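Local coordinates for protein 2-hydroxyhepta-2,4-diene-1,7-dioate isomerase (Corynebacterium glutamicum, PDB 4DBF) that is a magnesium-binding enzyme of the FAH family, probably an oxaloacetate decarboxylase, with lyase and isomerase activities of the kind generally assigned to its relatives, at residues 145-150 with 241-246; 79-84 with 250-255; 128-133 with 168-173; 122-127 with 189-194. One frame throughout, in Å; residues are numbered along the deposited sequence.

Contact 1 of 4, residues 145-150 with 241-246; sequences KPCKNV and FITASM
Thr243, on helix 235-243, grips consecutive backbone amides of Asn149 and Val150 through two different oxygens. The hydrogen bond from Asn149 N to Thr243 O is 2.8 Å long and nearly straight, at 168°, yet the donor stands well above the carbonyl plane, 58° out of it. Val150 N donates to Thr243 OG1 at 3.0 Å. With chi1 at 68°, this hydroxyl sits between the backbone N and the carbonyl carbon of Thr243; it also bonds to Ile239 O one turn earlier, so the side chain links its own helix to the loop.

Water extends the polar contact. One molecule donates both to Asn149 OD1, at 2.7 Å, and to Ala244 O. Another accepts from Lys148 NZ and donates to Ser245 O. The same ammonium forms a salt bridge with Asp187 of the second subunit.

Van der Waals contacts complete the fit. The Lys148 chain, bent at chi2 and chi4, passes over residues 243-246: its CD lies 3.3 Å from Thr243 O and 3.8 Å from Met246 C. Val150 CG2 and Thr243 CG2 are 4.1 Å apart, while Cys147 SG approaches Thr243 CG2 at 4.2 Å.

The contact fastens the loop between strands 133-143 and 159-170 to residues 243-246 of the helix region. Ile242 packs on strands 83-87 and 108-112, and Met246 also meets the latter; Ala244 and Ser245 lie against Phe129 of the second subunit.

Contact 2 of 4, residues 79-84 with 250-255; sequences LPSKVV and PGDVIA
Val83 and Val253, then Val84 and Ile254, pair in parallel register, joining strands 83-87 and 253-255 within the FAH-family C-terminal fold. Val83 and Val253 lie on one face of the sheet, their CG1 atoms 4.3 Å apart; Val84 and Ile254 point to the other, where both pack on helix 235-243. Val84 N donates to Val253 O at 2.9 Å, almost in line with the carbonyl bond, and Ala255 N returns the pattern to Val84 O.

Ahead of the strands, the Asp252 carboxylate meets its donors from different directions. Ser81 OG approaches OD1 on the syn lone pair, whereas Lys82 N reaches that oxygen from above the carboxylate plane, 52° out of it. The Lys82 chain crosses Asp252 at a slant and bends at chi4 (-67°), bringing NZ to the syn side of Asp252 OD2 in a 2.9 Å salt bridge. Thr247 O also binds this ammonium, and Leu249 N bonds OD2, so each member of the salt bridge has a second hydrogen bond. At the end of the paired stretch the side chain of Ala255 touches Glu138, a magnesium ligand.

Pro80 CB lies 3.9 Å from Val253 CG2 and 3.2 Å from Gly251 O, a buried carbonyl oxygen without a hydrogen-bonding partner in the model.

Contact 3 of 4, residues 128-133 with 168-173; sequences SFATKV and VSSRDL
Val133 and Ser170 form an antiparallel, non-hydrogen-bonded pair where strand 133-143 begins and strand 159-170 passes into helix 171-177. Their CA atoms are 4.0 Å apart, and Val133 CA also makes a CA-H...O contact with Ser169 O. Val133 CG1 presses on Val168 CG1 at 3.5 Å, tighter than usual van der Waals contact.

The loop before Val133 closes over the helix start. Ser170 OG donates to Thr131 O at 2.8 Å, in the carbonyl plane and on a lone pair; chi1 of 171° places this hydroxyl beside its own carbonyl carbon. Arg171 N bonds to Lys132 O, also at 2.8 Å, but from 40° above that carbonyl plane. Thr131 and Asp172 cross at about a right angle, with OG1 donating to OD2; the modelled separation is so short that its exact length is doubtful. On the apolar flank, Leu173 CD1 lies 4.0 Å from Ala130 CB and 4.2 Å from Phe129 CD1.

Arg171 turns its guanidinium group away from the loop to form salt bridges with Glu134 and the magnesium ligand Glu136, a second-shell arrangement that probably helps orient that carboxylate. Ser170 OG also accepts from Leu173 N at 3.2 Å: this is an N-cap, here placed at a strand-to-helix junction beside the magnesium site.

Contact 4 of 4, residues 122-127 with 189-194; sequences SPIRIP and FGPIGP
Ile124 straddles Phe189 and Pro191 in a sheet-against-sheet contact of the FAH-family C-terminal fold. Strand 124-126 is an outermost strand, within this chain, of a five-stranded sheet; strand 190-197 belongs to a different strand system. The two segments share no hydrogen bond, and their nearest CA atoms, those of Ile124 and Phe189, are 6.3 Å apart. The join is therefore made by the shapes of apolar groups.

Branching at CB gives Ile124 two surfaces to offer. With chi1 at -65°, CG1 is anti to the carbonyl carbon and CG2 is anti to the backbone N, so the branches part toward different neighbours. CG2 meets the phenyl group, coming within 4.1 Å of Phe189 CE1, while CG1 lies 3.9 Å from Pro191 CG. The terminal Ile124 CD1 extends the second surface, 4.1 Å from Pro191 CG. Ile124 crosses both partners at about a right angle, making it the bump that rests against both rings, one branch on each.

One corner of the Phe189 ring, CE1 and CZ, lies in a shallow groove along 124-127. Arg125 O and Ile124 CG2 approach it obliquely, whereas Ile126 CA is at its edge, near the ring plane. Val168 fills the wedge between the two rings, packing on Ile124, Phe189 and Pro191, and Val133 packs on Ile126 and Phe189, tying the junction to neighbouring strands. At the far end of the groove Pro127 meets the ring obliquely, with its CD 4.3 Å from Phe189 CZ.

How the contacts relate
All four contacts belong to the FAH-family C-terminal fold. Contact 2 closes the longest loop, joining 79-84 to 250-255: between residues 84 and 250 lie both segments of contacts 1, 3 and 4, with contact 3 also nested inside contact 4. Two touching pairs emerge. Contacts 1 and 2, centred 12 Å apart, meet where Ile242 packs on Val84 and Ile254; contacts 3 and 4, 14 Å apart, meet through Val168 and neighbouring strands 159-170 and 190-197. Contacts 1 and 3 are 31 Å apart. Contacts 2 and 3 reach the magnesium site from different strands, while contact 1 lies away from it; contacts 1, 2 and 3 all touch the second subunit, contact 1 with the most residues.

Contact 1 of 4, residues 145-150 with 241-246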
loop_
_atom_site.group_PDB
_atom_site.type_symbol
_atom_site.label_atom_id
_atom_site.label_comp_id
_atom_site.label_asym_id
_atom_site.label_seq_id
_atom_site.Cartn_x
_atom_site.Cartn_y
_atom_site.Cartn_z
ATOM N N LYS A 145 5.059 14.717 -8.055
ATOM C CA LYS A 145 3.870 14.943 -8.793
ATOM C C LYS A 145 3.295 13.647 -9.299
ATOM O O LYS A 145 3.967 12.679 -9.416
ATOM C CB LYS A 145 4.146 15.931 -9.899
ATOM C CG LYS A 145 5.063 15.439 -10.972
ATOM C CD LYS A 145 5.118 16.462 -12.084
ATOM C CE LYS A 145 5.220 15.814 -13.431
ATOM N NZ LYS A 145 5.645 16.752 -14.483
ATOM N N PRO A 146 2.007 13.636 -9.556
ATOM C CA PRO A 146 1.378 12.405 -9.994
ATOM C C PRO A 146 1.965 12.063 -11.301
ATOM O O PRO A 146 2.209 12.932 -12.066
ATOM C CB PRO A 146 -0.077 12.756 -10.133
ATOM C CG PRO A 146 -0.193 14.185 -9.949
ATOM C CD PRO A 146 1.136 14.794 -9.735
ATOM N N CYS A 147 2.234 10.800 -11.533
ATOM C CA CYS A 147 2.858 10.409 -12.758
ATOM C C CYS A 147 2.610 8.987 -13.095
ATOM O O CYS A 147 2.382 8.213 -12.244
ATOM C CB CYS A 147 4.346 10.652 -12.693
ATOM S SG CYS A 147 5.188 9.833 -11.320
ATOM N N LYS A 148 2.713 8.664 -14.359
ATOM C CA LYS A 148 2.559 7.318 -14.858
ATOM C C LYS A 148 3.319 7.209 -16.169
ATOM O O LYS A 148 3.472 8.183 -16.833
ATOM C CB LYS A 148 1.102 7.013 -15.045
ATOM C CG LYS A 148 0.778 5.688 -15.662
ATOM C CD LYS A 148 0.700 4.561 -14.657
ATOM C CE LYS A 148 0.365 3.240 -15.309
ATOM N NZ LYS A 148 -1.045 3.191 -15.620
ATOM N N ASN A 149 3.824 6.042 -16.523
ATOM C CA ASN A 149 4.549 5.902 -17.802
ATOM C C ASN A 149 5.695 6.926 -17.967
ATOM O O ASN A 149 5.868 7.539 -19.045
ATOM C CB ASN A 149 3.564 6.001 -19.022
ATOM C CG ASN A 149 2.524 4.896 -19.033
ATOM O OD1 ASN A 149 2.855 3.713 -18.893
ATOM N ND2 ASN A 149 1.213 5.291 -19.142
ATOM N N VAL A 150 6.459 7.163 -16.909
ATOM C CA VAL A 150 7.585 8.065 -17.001
ATOM C C VAL A 150 8.692 7.359 -17.789
ATOM O O VAL A 150 8.987 6.203 -17.530
ATOM C CB VAL A 150 8.100 8.415 -15.648
ATOM C CG1 VAL A 150 9.228 9.416 -15.754
ATOM C CG2 VAL A 150 6.949 8.933 -14.806
ATOM N N PHE A 241 10.215 1.582 -14.638
ATOM C CA PHE A 241 9.724 0.261 -14.287
ATOM C C PHE A 241 8.475 0.294 -13.391
ATOM O O PHE A 241 7.515 -0.322 -13.638
ATOM C CB PHE A 241 10.858 -0.482 -13.605
ATOM C CG PHE A 241 10.526 -1.876 -13.182
ATOM C CD1 PHE A 241 10.432 -2.871 -14.092
ATOM C CD2 PHE A 241 10.397 -2.192 -11.871
ATOM C CE1 PHE A 241 10.167 -4.144 -13.704
ATOM C CE2 PHE A 241 10.119 -3.456 -11.475
ATOM C CZ PHE A 241 10.014 -4.434 -12.392
ATOM N N ILE A 242 8.537 1.085 -12.357
ATOM C CA ILE A 242 7.439 1.226 -11.447
ATOM C C ILE A 242 6.251 1.887 -12.123
ATOM O O ILE A 242 5.210 1.342 -12.125
ATOM C CB ILE A 242 7.858 1.998 -10.201
ATOM C CG1 ILE A 242 8.921 1.232 -9.436
ATOM C CG2 ILE A 242 6.670 2.286 -9.333
ATOM C CD1 ILE A 242 9.418 1.971 -8.240
ATOM N N THR A 243 6.460 3.053 -12.705
ATOM C CA THR A 243 5.394 3.815 -13.286
ATOM C C THR A 243 4.807 3.222 -14.561
ATOM O O THR A 243 3.806 3.649 -15.014
ATOM C CB THR A 243 5.763 5.298 -13.449
ATOM O OG1 THR A 243 6.777 5.443 -14.430
ATOM C CG2 THR A 243 6.237 5.842 -12.184
ATOM N N ALA A 244 5.425 2.212 -15.116
ATOM C CA ALA A 244 4.822 1.467 -16.199
ATOM C C ALA A 244 3.659 0.585 -15.734
ATOM O O ALA A 244 2.848 0.179 -16.518
ATOM C CB ALA A 244 5.843 0.624 -16.898
ATOM N N SER A 245 3.648 0.276 -14.451
ATOM C CA SER A 245 2.649 -0.582 -13.870
ATOM C C SER A 245 1.655 0.185 -12.972
ATOM O O SER A 245 0.515 -0.063 -13.011
ATOM C CB SER A 245 3.312 -1.713 -13.066
ATOM O OG SER A 245 3.838 -2.715 -13.864
ATOM N N MET A 246 2.169 1.117 -12.194
ATOM C CA MET A 246 1.489 1.805 -11.129
ATOM C C MET A 246 1.564 3.316 -11.220
ATOM O O MET A 246 2.612 3.822 -11.349
ATOM C CB MET A 246 2.218 1.504 -9.835
ATOM C CG MET A 246 1.682 0.415 -8.987
ATOM S SD MET A 246 2.837 0.016 -7.674
ATOM C CE MET A 246 2.836 -1.709 -7.997
HETATM O O HOH W 1 -0.849 0.282 -15.795
HETATM O O HOH W 2 2.100 1.149 -18.835
HETATM O O HOH W 3 7.293 3.984 -17.564
#

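Contact 2 of 4, residues 79-84 with 250-255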
loop_
_atom_site.group_PDB
_atom_site.type_symbol
_atom_site.label_atom_id
_atom_site.label_comp_id
_atom_site.label_asym_id
_atom_site.label_seq_id
_atom_site.Cartn_x
_atom_site.Cartn_y
_atom_site.Cartn_z
ATOM N N LEU A 79 3.820 11.537 4.590
ATOM C CA LEU A 79 2.870 10.504 4.881
ATOM C C LEU A 79 2.466 9.922 3.546
ATOM O O LEU A 79 1.512 10.287 2.972
ATOM C CB LEU A 79 1.687 11.075 5.606
ATOM C CG LEU A 79 1.977 11.661 6.962
ATOM C CD1 LEU A 79 0.679 12.106 7.589
ATOM C CD2 LEU A 79 2.702 10.701 7.855
ATOM N N PRO A 80 3.259 9.008 3.058
ATOM C CA PRO A 80 3.063 8.516 1.707
ATOM C C PRO A 80 1.828 7.659 1.539
ATOM O O PRO A 80 1.557 6.933 2.412
ATOM C CB PRO A 80 4.293 7.684 1.467
ATOM C CG PRO A 80 4.723 7.259 2.801
ATOM C CD PRO A 80 4.335 8.314 3.750
ATOM N N SER A 81 1.179 7.732 0.385
ATOM C CA SER A 81 0.058 6.863 0.041
ATOM C C SER A 81 0.504 5.417 -0.103
ATOM O O SER A 81 -0.192 4.527 0.258
ATOM C CB SER A 81 -0.694 7.328 -1.209
ATOM O OG SER A 81 -0.146 6.825 -2.358
ATOM N N LYS A 82 1.691 5.238 -0.623
ATOM C CA LYS A 82 2.331 3.959 -0.644
ATOM C C LYS A 82 3.842 4.077 -0.691
ATOM O O LYS A 82 4.368 5.092 -0.995
ATOM C CB LYS A 82 1.831 3.123 -1.803
ATOM C CG LYS A 82 1.948 3.775 -3.152
ATOM C CD LYS A 82 1.300 2.944 -4.225
ATOM C CE LYS A 82 1.535 3.521 -5.594
ATOM N NZ LYS A 82 0.867 4.799 -5.821
ATOM N N VAL A 83 4.493 2.984 -0.360
ATOM C CA VAL A 83 5.924 2.867 -0.379
ATOM C C VAL A 83 6.275 1.716 -1.302
ATOM O O VAL A 83 5.866 0.615 -1.079
ATOM C CB VAL A 83 6.511 2.602 0.995
ATOM C CG1 VAL A 83 8.010 2.461 0.884
ATOM C CG2 VAL A 83 6.079 3.664 1.956
ATOM N N VAL A 84 6.975 2.018 -2.372
ATOM C CA VAL A 84 7.313 1.006 -3.346
ATOM C C VAL A 84 8.783 0.743 -3.241
ATOM O O VAL A 84 9.545 1.637 -3.239
ATOM C CB VAL A 84 6.983 1.412 -4.774
ATOM C CG1 VAL A 84 7.294 0.268 -5.712
ATOM C CG2 VAL A 84 5.549 1.853 -4.908
ATOM N N PRO A 250 2.219 12.425 -5.453
ATOM C CA PRO A 250 3.091 13.213 -4.564
ATOM C C PRO A 250 3.151 12.677 -3.138
ATOM O O PRO A 250 2.114 12.377 -2.520
ATOM C CB PRO A 250 2.457 14.633 -4.538
ATOM C CG PRO A 250 1.566 14.689 -5.823
ATOM C CD PRO A 250 1.112 13.213 -6.043
ATOM N N GLY A 251 4.369 12.550 -2.627
ATOM C CA GLY A 251 4.528 12.030 -1.291
ATOM C C GLY A 251 4.865 10.537 -1.294
ATOM O O GLY A 251 5.435 10.065 -0.308
ATOM N N ASP A 252 4.518 9.836 -2.352
ATOM C CA ASP A 252 4.844 8.380 -2.458
ATOM C C ASP A 252 6.390 8.188 -2.370
ATOM O O ASP A 252 7.173 9.029 -2.841
ATOM C CB ASP A 252 4.378 7.779 -3.775
ATOM C CG ASP A 252 2.913 7.366 -3.762
ATOM O OD1 ASP A 252 2.267 7.460 -2.698
ATOM O OD2 ASP A 252 2.441 6.950 -4.809
ATOM N N VAL A 253 6.836 7.064 -1.808
ATOM C CA VAL A 253 8.249 6.935 -1.536
ATOM C C VAL A 253 8.778 5.697 -2.277
ATOM O O VAL A 253 8.081 4.654 -2.295
ATOM C CB VAL A 253 8.486 6.798 -0.005
ATOM C CG1 VAL A 253 9.936 6.287 0.229
ATOM C CG2 VAL A 253 8.143 8.146 0.810
ATOM N N ILE A 254 9.970 5.801 -2.898
ATOM C CA ILE A 254 10.563 4.591 -3.531
ATOM C C ILE A 254 11.816 4.247 -2.756
ATOM O O ILE A 254 12.695 5.081 -2.602
ATOM C CB ILE A 254 10.887 4.827 -5.044
ATOM C CG1 ILE A 254 9.610 5.152 -5.811
ATOM C CG2 ILE A 254 11.646 3.572 -5.681
ATOM C CD1 ILE A 254 9.960 5.677 -7.261
ATOM N N ALA A 255 11.915 2.984 -2.315
ATOM C CA ALA A 255 13.103 2.560 -1.614
ATOM C C ALA A 255 13.958 1.831 -2.676
ATOM O O ALA A 255 13.494 0.824 -3.224
ATOM C CB ALA A 255 12.705 1.564 -0.520
HETATM O O HOH W 4 1.427 10.046 -1.506
#

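Contact 3 of 4, residues 128-133 with 168-173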
loop_
_atom_site.group_PDB
_atom_site.type_symbol
_atom_site.label_atom_id
_atom_site.label_comp_id
_atom_site.label_asym_id
_atom_site.label_seq_id
_atom_site.Cartn_x
_atom_site.Cartn_y
_atom_site.Cartn_z
ATOM N N SER A 128 6.985 -10.344 18.869
ATOM C CA SER A 128 7.654 -11.556 19.297
ATOM C C SER A 128 7.798 -12.589 18.210
ATOM O O SER A 128 8.722 -13.301 18.206
ATOM C CB SER A 128 6.937 -12.169 20.478
ATOM O OG SER A 128 5.647 -12.531 20.126
ATOM N N PHE A 129 6.862 -12.631 17.299
ATOM C CA PHE A 129 6.878 -13.591 16.227
ATOM C C PHE A 129 7.768 -13.199 15.081
ATOM O O PHE A 129 7.863 -13.911 14.121
ATOM C CB PHE A 129 5.480 -13.837 15.705
ATOM C CG PHE A 129 4.804 -12.620 15.225
ATOM C CD1 PHE A 129 4.883 -12.240 13.912
ATOM C CD2 PHE A 129 4.109 -11.837 16.091
ATOM C CE1 PHE A 129 4.263 -11.109 13.472
ATOM C CE2 PHE A 129 3.481 -10.704 15.660
ATOM C CZ PHE A 129 3.566 -10.334 14.352
ATOM N N ALA A 130 8.383 -12.035 15.194
ATOM C CA ALA A 130 9.239 -11.504 14.157
ATOM C C ALA A 130 10.670 -11.610 14.598
ATOM O O ALA A 130 11.074 -10.914 15.473
ATOM C CB ALA A 130 8.905 -10.048 13.853
ATOM N N THR A 131 11.418 -12.488 13.972
ATOM C CA THR A 131 12.746 -12.825 14.405
ATOM C C THR A 131 13.743 -12.687 13.279
ATOM O O THR A 131 13.385 -12.593 12.145
ATOM C CB THR A 131 12.785 -14.255 14.986
ATOM O OG1 THR A 131 12.336 -15.192 14.029
ATOM C CG2 THR A 131 11.912 -14.364 16.176
ATOM N N LYS A 132 15.002 -12.657 13.626
ATOM C CA LYS A 132 16.041 -12.264 12.723
ATOM C C LYS A 132 15.707 -10.978 11.950
ATOM O O LYS A 132 15.722 -10.978 10.763
ATOM C CB LYS A 132 16.440 -13.375 11.773
ATOM C CG LYS A 132 17.795 -13.117 11.176
ATOM C CD LYS A 132 18.335 -14.300 10.416
ATOM C CE LYS A 132 19.472 -13.898 9.525
ATOM N NZ LYS A 132 19.883 -15.030 8.691
ATOM N N VAL A 133 15.435 -9.909 12.680
ATOM C CA VAL A 133 15.081 -8.623 12.114
ATOM C C VAL A 133 16.289 -7.796 11.773
ATOM O O VAL A 133 17.008 -7.371 12.634
ATOM C CB VAL A 133 14.185 -7.846 13.061
ATOM C CG1 VAL A 133 13.857 -6.492 12.522
ATOM C CG2 VAL A 133 12.949 -8.619 13.361
ATOM N N VAL A 168 13.329 -2.201 7.199
ATOM C CA VAL A 168 13.546 -3.179 8.288
ATOM C C VAL A 168 12.801 -4.429 7.845
ATOM O O VAL A 168 11.727 -4.305 7.297
ATOM C CB VAL A 168 12.934 -2.629 9.574
ATOM C CG1 VAL A 168 13.020 -3.653 10.682
ATOM C CG2 VAL A 168 13.700 -1.294 9.974
ATOM N N SER A 169 13.386 -5.610 8.057
ATOM C CA SER A 169 12.891 -6.851 7.483
ATOM C C SER A 169 13.161 -8.019 8.477
ATOM O O SER A 169 14.337 -8.188 8.887
ATOM C CB SER A 169 13.730 -7.180 6.215
ATOM O OG SER A 169 14.006 -5.976 5.428
ATOM N N SER A 170 12.116 -8.770 8.827
ATOM C CA SER A 170 12.289 -10.044 9.579
ATOM C C SER A 170 12.732 -11.091 8.553
ATOM O O SER A 170 11.920 -11.505 7.713
ATOM C CB SER A 170 10.965 -10.498 10.185
ATOM O OG SER A 170 11.083 -11.841 10.726
ATOM N N ARG A 171 13.995 -11.497 8.576
ATOM C CA ARG A 171 14.460 -12.501 7.587
ATOM C C ARG A 171 13.772 -13.842 7.759
ATOM O O ARG A 171 13.551 -14.572 6.802
ATOM C CB ARG A 171 15.959 -12.728 7.714
ATOM C CG ARG A 171 16.767 -11.483 7.542
ATOM C CD ARG A 171 16.623 -10.826 6.128
ATOM N NE ARG A 171 17.555 -9.736 5.983
ATOM C CZ ARG A 171 17.426 -8.732 5.096
ATOM N NH1 ARG A 171 16.376 -8.670 4.305
ATOM N NH2 ARG A 171 18.292 -7.743 5.087
ATOM N N ASP A 172 13.451 -14.183 9.001
ATOM C CA ASP A 172 12.719 -15.425 9.261
ATOM C C ASP A 172 11.337 -15.425 8.659
ATOM O O ASP A 172 10.861 -16.471 8.116
ATOM C CB ASP A 172 12.614 -15.698 10.790
ATOM C CG ASP A 172 13.957 -16.125 11.415
ATOM O OD1 ASP A 172 14.908 -16.427 10.663
ATOM O OD2 ASP A 172 14.085 -16.054 12.684
ATOM N N LEU A 173 10.614 -14.287 8.779
ATOM C CA LEU A 173 9.272 -14.239 8.164
ATOM C C LEU A 173 9.360 -14.201 6.641
ATOM O O LEU A 173 8.447 -14.792 5.986
ATOM C CB LEU A 173 8.419 -13.060 8.656
ATOM C CG LEU A 173 8.058 -13.102 10.156
ATOM C CD1 LEU A 173 7.399 -11.793 10.533
ATOM C CD2 LEU A 173 7.134 -14.277 10.508
#

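Contact 4 of 4, residues 122-127 with 189-194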
loop_
_atom_site.group_PDB
_atom_site.type_symbol
_atom_site.label_atom_id
_atom_site.label_comp_id
_atom_site.label_asym_id
_atom_site.label_seq_id
_atom_site.Cartn_x
_atom_site.Cartn_y
_atom_site.Cartn_z
ATOM N N SER A 122 12.156 7.438 16.461
ATOM C CA SER A 122 11.076 6.597 16.917
ATOM C C SER A 122 11.488 5.142 16.981
ATOM O O SER A 122 12.189 4.672 16.150
ATOM C CB SER A 122 9.909 6.673 15.971
ATOM O OG SER A 122 9.150 7.792 16.172
ATOM N N PRO A 123 11.009 4.428 17.966
ATOM C CA PRO A 123 11.422 3.046 18.117
ATOM C C PRO A 123 10.902 2.147 17.015
ATOM O O PRO A 123 9.790 2.256 16.574
ATOM C CB PRO A 123 10.830 2.642 19.454
ATOM C CG PRO A 123 10.456 3.876 20.123
ATOM C CD PRO A 123 10.135 4.846 19.056
ATOM N N ILE A 124 11.758 1.256 16.587
ATOM C CA ILE A 124 11.394 0.140 15.766
ATOM C C ILE A 124 10.887 -0.942 16.720
ATOM O O ILE A 124 11.620 -1.475 17.477
ATOM C CB ILE A 124 12.610 -0.396 15.004
ATOM C CG1 ILE A 124 13.128 0.633 14.017
ATOM C CG2 ILE A 124 12.277 -1.687 14.319
ATOM C CD1 ILE A 124 14.520 0.385 13.537
ATOM N N ARG A 125 9.620 -1.241 16.678
ATOM C CA ARG A 125 9.036 -2.155 17.648
ATOM C C ARG A 125 8.836 -3.556 17.098
ATOM O O ARG A 125 7.948 -3.810 16.356
ATOM C CB ARG A 125 7.739 -1.602 18.203
ATOM C CG ARG A 125 7.859 -0.169 18.643
ATOM C CD ARG A 125 6.541 0.423 19.034
ATOM N NE ARG A 125 6.244 0.023 20.377
ATOM C CZ ARG A 125 5.334 -0.859 20.724
ATOM N NH1 ARG A 125 4.589 -1.444 19.841
ATOM N NH2 ARG A 125 5.172 -1.144 21.981
ATOM N N ILE A 126 9.670 -4.458 17.531
ATOM C CA ILE A 126 9.657 -5.800 17.032
ATOM C C ILE A 126 8.711 -6.727 17.763
ATOM O O ILE A 126 8.915 -7.011 18.887
ATOM C CB ILE A 126 11.053 -6.395 17.111
ATOM C CG1 ILE A 126 12.038 -5.547 16.354
ATOM C CG2 ILE A 126 11.058 -7.808 16.594
ATOM C CD1 ILE A 126 13.448 -5.784 16.754
ATOM N N PRO A 127 7.685 -7.223 17.115
ATOM C CA PRO A 127 6.833 -8.220 17.765
ATOM C C PRO A 127 7.516 -9.563 17.960
ATOM O O PRO A 127 8.489 -9.866 17.346
ATOM C CB PRO A 127 5.648 -8.352 16.851
ATOM C CG PRO A 127 5.994 -7.633 15.630
ATOM C CD PRO A 127 7.309 -7.001 15.732
ATOM N N PHE A 189 8.350 -0.696 10.747
ATOM C CA PHE A 189 9.438 -1.317 10.005
ATOM C C PHE A 189 9.865 -0.455 8.788
ATOM O O PHE A 189 10.651 -0.913 7.972
ATOM C CB PHE A 189 9.002 -2.712 9.531
ATOM C CG PHE A 189 9.244 -3.749 10.539
ATOM C CD1 PHE A 189 9.256 -3.399 11.898
ATOM C CD2 PHE A 189 9.579 -5.057 10.142
ATOM C CE1 PHE A 189 9.538 -4.384 12.869
ATOM C CE2 PHE A 189 9.849 -6.044 11.085
ATOM C CZ PHE A 189 9.802 -5.730 12.468
ATOM N N GLY A 190 9.368 0.789 8.693
ATOM C CA GLY A 190 9.883 1.708 7.660
ATOM C C GLY A 190 10.277 3.091 8.210
ATOM O O GLY A 190 9.738 4.106 7.746
ATOM N N PRO A 191 11.249 3.167 9.099
ATOM C CA PRO A 191 11.748 4.551 9.331
ATOM C C PRO A 191 12.195 5.351 8.081
ATOM O O PRO A 191 12.825 4.788 7.172
ATOM C CB PRO A 191 12.919 4.374 10.252
ATOM C CG PRO A 191 12.721 2.952 10.856
ATOM C CD PRO A 191 12.082 2.152 9.772
ATOM N N ILE A 192 11.801 6.606 8.019
ATOM C CA ILE A 192 12.173 7.513 6.949
ATOM C C ILE A 192 12.590 8.896 7.472
ATOM O O ILE A 192 12.001 9.384 8.377
ATOM C CB ILE A 192 11.038 7.694 5.950
ATOM C CG1 ILE A 192 10.620 6.370 5.372
ATOM C CG2 ILE A 192 11.458 8.557 4.816
ATOM C CD1 ILE A 192 9.333 6.440 4.608
ATOM N N GLY A 193 13.610 9.472 6.861
ATOM C CA GLY A 193 14.152 10.731 7.286
ATOM C C GLY A 193 15.609 10.915 6.991
ATOM O O GLY A 193 16.196 10.100 6.368
ATOM N N PRO A 194 16.188 11.997 7.470
ATOM C CA PRO A 194 15.538 12.927 8.387
ATOM C C PRO A 194 14.781 14.074 7.749
ATOM O O PRO A 194 14.054 14.722 8.417
ATOM C CB PRO A 194 16.709 13.521 9.133
ATOM C CG PRO A 194 17.766 13.523 8.148
ATOM C CD PRO A 194 17.623 12.256 7.396
#